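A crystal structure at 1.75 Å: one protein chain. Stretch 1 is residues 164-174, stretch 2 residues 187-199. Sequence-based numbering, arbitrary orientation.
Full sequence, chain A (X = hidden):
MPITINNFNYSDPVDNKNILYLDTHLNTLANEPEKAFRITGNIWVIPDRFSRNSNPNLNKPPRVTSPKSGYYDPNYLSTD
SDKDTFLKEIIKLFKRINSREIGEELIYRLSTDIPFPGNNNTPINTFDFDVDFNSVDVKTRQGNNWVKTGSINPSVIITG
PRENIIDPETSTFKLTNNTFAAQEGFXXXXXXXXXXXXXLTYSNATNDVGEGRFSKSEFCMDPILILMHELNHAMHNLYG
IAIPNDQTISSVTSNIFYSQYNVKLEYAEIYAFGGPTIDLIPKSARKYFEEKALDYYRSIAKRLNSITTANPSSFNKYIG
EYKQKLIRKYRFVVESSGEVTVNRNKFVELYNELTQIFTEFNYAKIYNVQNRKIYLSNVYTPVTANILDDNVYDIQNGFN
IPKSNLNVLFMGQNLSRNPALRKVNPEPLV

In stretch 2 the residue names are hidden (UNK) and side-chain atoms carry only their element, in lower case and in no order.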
# COMPACT_ATOMS: atom_id res chain seq x y z
N ASN A 164 -6.88 14.45 2.78
CA ASN A 164 -5.67 15.09 2.26
C ASN A 164 -5.15 14.28 1.07
O ASN A 164 -4.61 13.18 1.24
CB ASN A 164 -4.60 15.17 3.36
CG ASN A 164 -3.38 15.96 2.92
OD1 ASN A 164 -3.22 16.29 1.75
ND2 ASN A 164 -2.49 16.25 3.87
N ILE A 165 -5.30 14.83 -0.12
CA ILE A 165 -4.88 14.16 -1.35
C ILE A 165 -3.40 13.83 -1.45
O ILE A 165 -3.02 12.87 -2.12
CB ILE A 165 -5.34 14.98 -2.58
CG1 ILE A 165 -6.87 14.98 -2.64
CG2 ILE A 165 -4.77 14.39 -3.87
CD1 ILE A 165 -7.46 15.86 -3.73
N ILE A 166 -2.54 14.60 -0.79
CA ILE A 166 -1.11 14.31 -0.87
C ILE A 166 -0.55 13.61 0.36
O ILE A 166 0.65 13.70 0.65
CB ILE A 166 -0.28 15.58 -1.16
CG1 ILE A 166 -0.57 16.67 -0.12
CG2 ILE A 166 -0.59 16.08 -2.57
CD1 ILE A 166 0.29 17.91 -0.28
N ASP A 167 -1.41 12.89 1.07
CA ASP A 167 -0.98 12.13 2.25
C ASP A 167 -1.46 10.69 2.10
O ASP A 167 -2.38 10.25 2.78
CB ASP A 167 -1.56 12.76 3.53
CG ASP A 167 -1.03 12.09 4.79
OD1 ASP A 167 0.09 11.55 4.75
OD2 ASP A 167 -1.73 12.12 5.83
N PRO A 168 -0.84 9.93 1.18
CA PRO A 168 -1.21 8.53 0.96
C PRO A 168 -1.17 7.78 2.29
O PRO A 168 -0.31 8.05 3.13
CB PRO A 168 -0.18 8.05 -0.05
CG PRO A 168 1.00 8.94 0.19
CD PRO A 168 0.36 10.29 0.40
N GLU A 169 -2.09 6.85 2.47
CA GLU A 169 -2.18 6.12 3.73
C GLU A 169 -2.66 4.68 3.57
O GLU A 169 -3.58 4.40 2.81
CB GLU A 169 -3.11 6.90 4.66
CG GLU A 169 -3.61 6.19 5.89
CD GLU A 169 -4.33 7.15 6.83
OE1 GLU A 169 -4.85 8.18 6.35
OE2 GLU A 169 -4.37 6.86 8.04
N THR A 170 -2.01 3.77 4.30
CA THR A 170 -2.37 2.35 4.27
C THR A 170 -2.82 1.98 5.68
O THR A 170 -2.15 2.32 6.65
CB THR A 170 -1.16 1.47 3.91
OG1 THR A 170 -0.71 1.81 2.60
CG2 THR A 170 -1.55 -0.01 3.95
N SER A 171 -3.95 1.28 5.79
CA SER A 171 -4.46 0.91 7.10
C SER A 171 -5.11 -0.46 7.13
O SER A 171 -5.50 -1.00 6.09
CB SER A 171 -5.53 1.92 7.55
OG SER A 171 -5.12 3.26 7.32
N THR A 172 -5.20 -1.03 8.33
CA THR A 172 -5.91 -2.29 8.53
C THR A 172 -6.97 -1.89 9.54
O THR A 172 -6.88 -0.81 10.15
CB THR A 172 -5.01 -3.42 9.10
OG1 THR A 172 -4.47 -3.03 10.36
CG2 THR A 172 -3.88 -3.73 8.12
N PHE A 173 -7.98 -2.73 9.74
CA PHE A 173 -9.08 -2.38 10.63
C PHE A 173 -9.46 -3.54 11.53
O PHE A 173 -9.25 -4.69 11.18
CB PHE A 173 -10.26 -1.94 9.78
CG PHE A 173 -9.90 -0.92 8.74
CD1 PHE A 173 -9.98 0.44 9.02
CD2 PHE A 173 -9.41 -1.32 7.50
CE1 PHE A 173 -9.57 1.39 8.08
CE2 PHE A 173 -9.00 -0.38 6.56
CZ PHE A 173 -9.08 0.97 6.85
N LYS A 174 -10.03 -3.22 12.69
CA LYS A 174 -10.42 -4.26 13.63
C LYS A 174 -11.67 -3.87 14.41
O LYS A 174 -12.04 -2.69 14.45
CB LYS A 174 -9.29 -4.50 14.62
CG LYS A 174 -9.07 -3.33 15.57
CD LYS A 174 -8.00 -3.62 16.61
CE LYS A 174 -7.88 -2.47 17.60
NZ LYS A 174 -9.14 -2.29 18.38
N UNK A 187 -1.81 -11.13 10.17
CA UNK A 187 -1.89 -10.28 9.01
C UNK A 187 -3.36 -9.93 8.89
O UNK A 187 -4.19 -10.49 9.62
N UNK A 188 -3.70 -9.01 7.99
CA UNK A 188 -5.09 -8.61 7.82
C UNK A 188 -5.24 -7.84 6.51
O UNK A 188 -4.25 -7.42 5.93
c UNK A 188 -5.54 -7.73 8.98
N UNK A 189 -6.47 -7.66 6.07
CA UNK A 189 -6.74 -6.92 4.84
C UNK A 189 -6.25 -5.49 5.00
O UNK A 189 -6.44 -4.87 6.04
c UNK A 189 -8.25 -6.93 4.56
c UNK A 189 -10.09 -6.70 2.90
c UNK A 189 -8.95 -4.64 3.78
c UNK A 189 -8.78 -6.11 3.37
N UNK A 190 -5.61 -4.96 3.95
CA UNK A 190 -5.12 -3.59 3.96
C UNK A 190 -5.87 -2.74 2.94
O UNK A 190 -6.23 -3.23 1.87
c UNK A 190 -3.63 -3.53 3.58
o UNK A 190 -2.78 -4.08 4.57
N UNK A 191 -6.11 -1.48 3.29
CA UNK A 191 -6.73 -0.55 2.35
C UNK A 191 -5.70 0.55 2.16
O UNK A 191 -5.23 1.14 3.13
c UNK A 191 -8.46 1.26 2.03
c UNK A 191 -10.51 -0.49 3.36
c UNK A 191 -8.04 0.06 2.90
c UNK A 191 -9.15 -1.00 2.91
N UNK A 192 -5.34 0.78 0.90
CA UNK A 192 -4.37 1.81 0.55
C UNK A 192 -5.13 2.95 -0.13
O UNK A 192 -5.74 2.73 -1.18
c UNK A 192 -3.31 1.27 -0.44
c UNK A 192 -1.45 -0.48 -0.71
c UNK A 192 -2.43 2.41 -0.95
c UNK A 192 -2.46 0.18 0.23
N UNK A 193 -5.10 4.14 0.46
CA UNK A 193 -5.79 5.31 -0.11
C UNK A 193 -4.69 6.19 -0.69
O UNK A 193 -3.80 6.66 0.03
c UNK A 193 -6.57 6.04 0.97
o UNK A 193 -7.53 5.16 1.55
N UNK A 194 -4.77 6.45 -1.99
CA UNK A 194 -3.69 7.17 -2.65
C UNK A 194 -4.05 7.69 -4.04
O UNK A 194 -5.04 7.27 -4.65
c UNK A 194 -1.28 6.84 -3.39
c UNK A 194 -2.52 6.17 -2.81
c UNK A 194 -2.97 5.03 -3.73
c UNK A 194 -0.10 5.88 -3.50
N UNK A 195 -3.23 8.62 -4.53
CA UNK A 195 -3.34 9.14 -5.88
C UNK A 195 -1.90 9.43 -6.29
O UNK A 195 -1.39 10.52 -6.07
o UNK A 195 -4.27 10.81 -7.32
c UNK A 195 -4.16 10.43 -5.95
N UNK A 196 -1.23 8.43 -6.88
CA UNK A 196 0.16 8.55 -7.32
C UNK A 196 0.51 9.70 -8.25
O UNK A 196 1.67 10.13 -8.27
c UNK A 196 0.45 7.19 -7.95
c UNK A 196 -1.74 7.07 -7.13
c UNK A 196 -0.46 6.27 -7.20
N UNK A 197 -0.45 10.21 -9.02
CA UNK A 197 -0.11 11.30 -9.94
C UNK A 197 0.19 12.62 -9.23
O UNK A 197 0.69 13.56 -9.84
n UNK A 197 -4.50 13.30 -11.59
c UNK A 197 -3.22 12.65 -11.87
n UNK A 197 -3.58 15.38 -11.20
c UNK A 197 -1.20 11.51 -11.01
n UNK A 197 -5.84 15.08 -11.03
c UNK A 197 -4.64 14.59 -11.27
c UNK A 197 -2.41 12.33 -10.61
N UNK A 198 -0.13 12.69 -7.94
CA UNK A 198 0.18 13.89 -7.15
C UNK A 198 1.54 13.57 -6.55
O UNK A 198 1.64 12.86 -5.55
c UNK A 198 -3.54 16.59 -7.13
c UNK A 198 -0.87 14.11 -6.07
c UNK A 198 -3.15 13.85 -7.09
c UNK A 198 -4.34 14.37 -7.61
c UNK A 198 -2.16 14.68 -6.59
c UNK A 198 -4.53 15.75 -7.63
c UNK A 198 -2.37 16.05 -6.61
N UNK A 199 2.59 14.09 -7.18
CA UNK A 199 3.96 13.80 -6.78
C UNK A 199 4.67 14.77 -5.86
O UNK A 199 4.66 15.98 -6.06
s UNK A 199 5.09 12.65 -10.59
c UNK A 199 4.30 12.54 -8.97
c UNK A 199 4.82 13.60 -8.03
c UNK A 199 3.95 13.78 -11.42
O HOH W 1 -1.83 10.43 -2.69
O HOH W 2 -3.63 10.05 -0.76
O HOH W 3 -6.61 4.10 3.88
O HOH W 4 -8.35 -4.84 8.09

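Position 187 carries no side-chain atom, and its phi of 90° with psi of 172° would jam a CB against the preceding carbonyl; the residue is Gly187. Position 188 has one carbon, pointing toward stretch 1 and lying 4.3 Å from CB of Thr172 (CB to CB): Ala188, a small filler.

At 189 four carbons fork at the second, the pattern of Leu189. Its side chain makes no close contact with stretch 1, although its end comes nearer than its CA-to-CB bond suggests, and the backbone does the work instead: O of Leu189 sits 3.5 Å from CG2 of Thr172 and accepts a hydrogen bond from water 4 (2.8 Å from its O), which in turn accepts one from N of Phe173 (2.7 Å).

Position 190 shows one carbon and then one oxygen, without a second branch, so it is Ser190. Its CB lies 4.1 Å from CG2 of Thr170, and its OG, 3.7 Å from CG2 of Thr172, is satisfied elsewhere in the structure.

Four carbons forked at the first, one arm two carbons long, mark 191 as Ile191. The tip of the long arm, CD1, meets CE2 of Phe173 at 3.5 Å, while the backbone pairs with Ser171 in both directions: N of Ser171 to O of Ile191 at 3.0 Å, N of Ile191 to O of Ser171 at 2.9 Å.

The same fork recurs at 192, on the opposite face: Ile192, whose CG1 packs 3.4 Å from OG1 of Thr170. The backbones come close here, CA of Thr170 to CA of Ile192 being 4.3 Å, as expected of a non-hydrogen-bonded pair.

Position 193 again has a carbon followed by an oxygen: Ser193. Its OG is 2.7 Å from water 3, which donates to O of Glu169 (3.2 Å from the water O). Its backbone closes the second ring, N of Glu169 to O of Ser193 at 3.0 Å and N of Ser193 to O of Glu169 at 2.8 Å.

At 194, four carbons with the first-atom fork give Ile194; its CG1 touches CB of Pro168 at 3.7 Å. One carbon and one oxygen at 195 make Ser195, whose N donates to water 1 (2.9 Å to the water O), and that water donates to O of Ile165 (2.8 Å).

At 196 three carbons close a ring onto the backbone N, and the CA-to-CB bond points away from stretch 1: Pro196. At 197 three carbons, a nitrogen and a carbon bearing two more nitrogens spell Arg197, beyond reach of stretch 1. One carbon and a six-carbon ring at 198 are Phe198: CG2 of Ile165 lies over one ring face, 3.6 Å from CD2 of Phe198, a CH-pi contact. Two carbons, sulfur and a last carbon, unbranched, make 199 Met199, pointing away.

The rule is a short antiparallel ladder whose backbone sets the register. Side chains alternate between faces, with Thr170 and Ile192 on one, Glu169, Ser171, Ile191 and Ser193 on the other. Beyond the ladder, waters bridge the separating backbones and aromatic rings pack against isoleucines.

Stretch 2 187-199: GALSIISISPRFM
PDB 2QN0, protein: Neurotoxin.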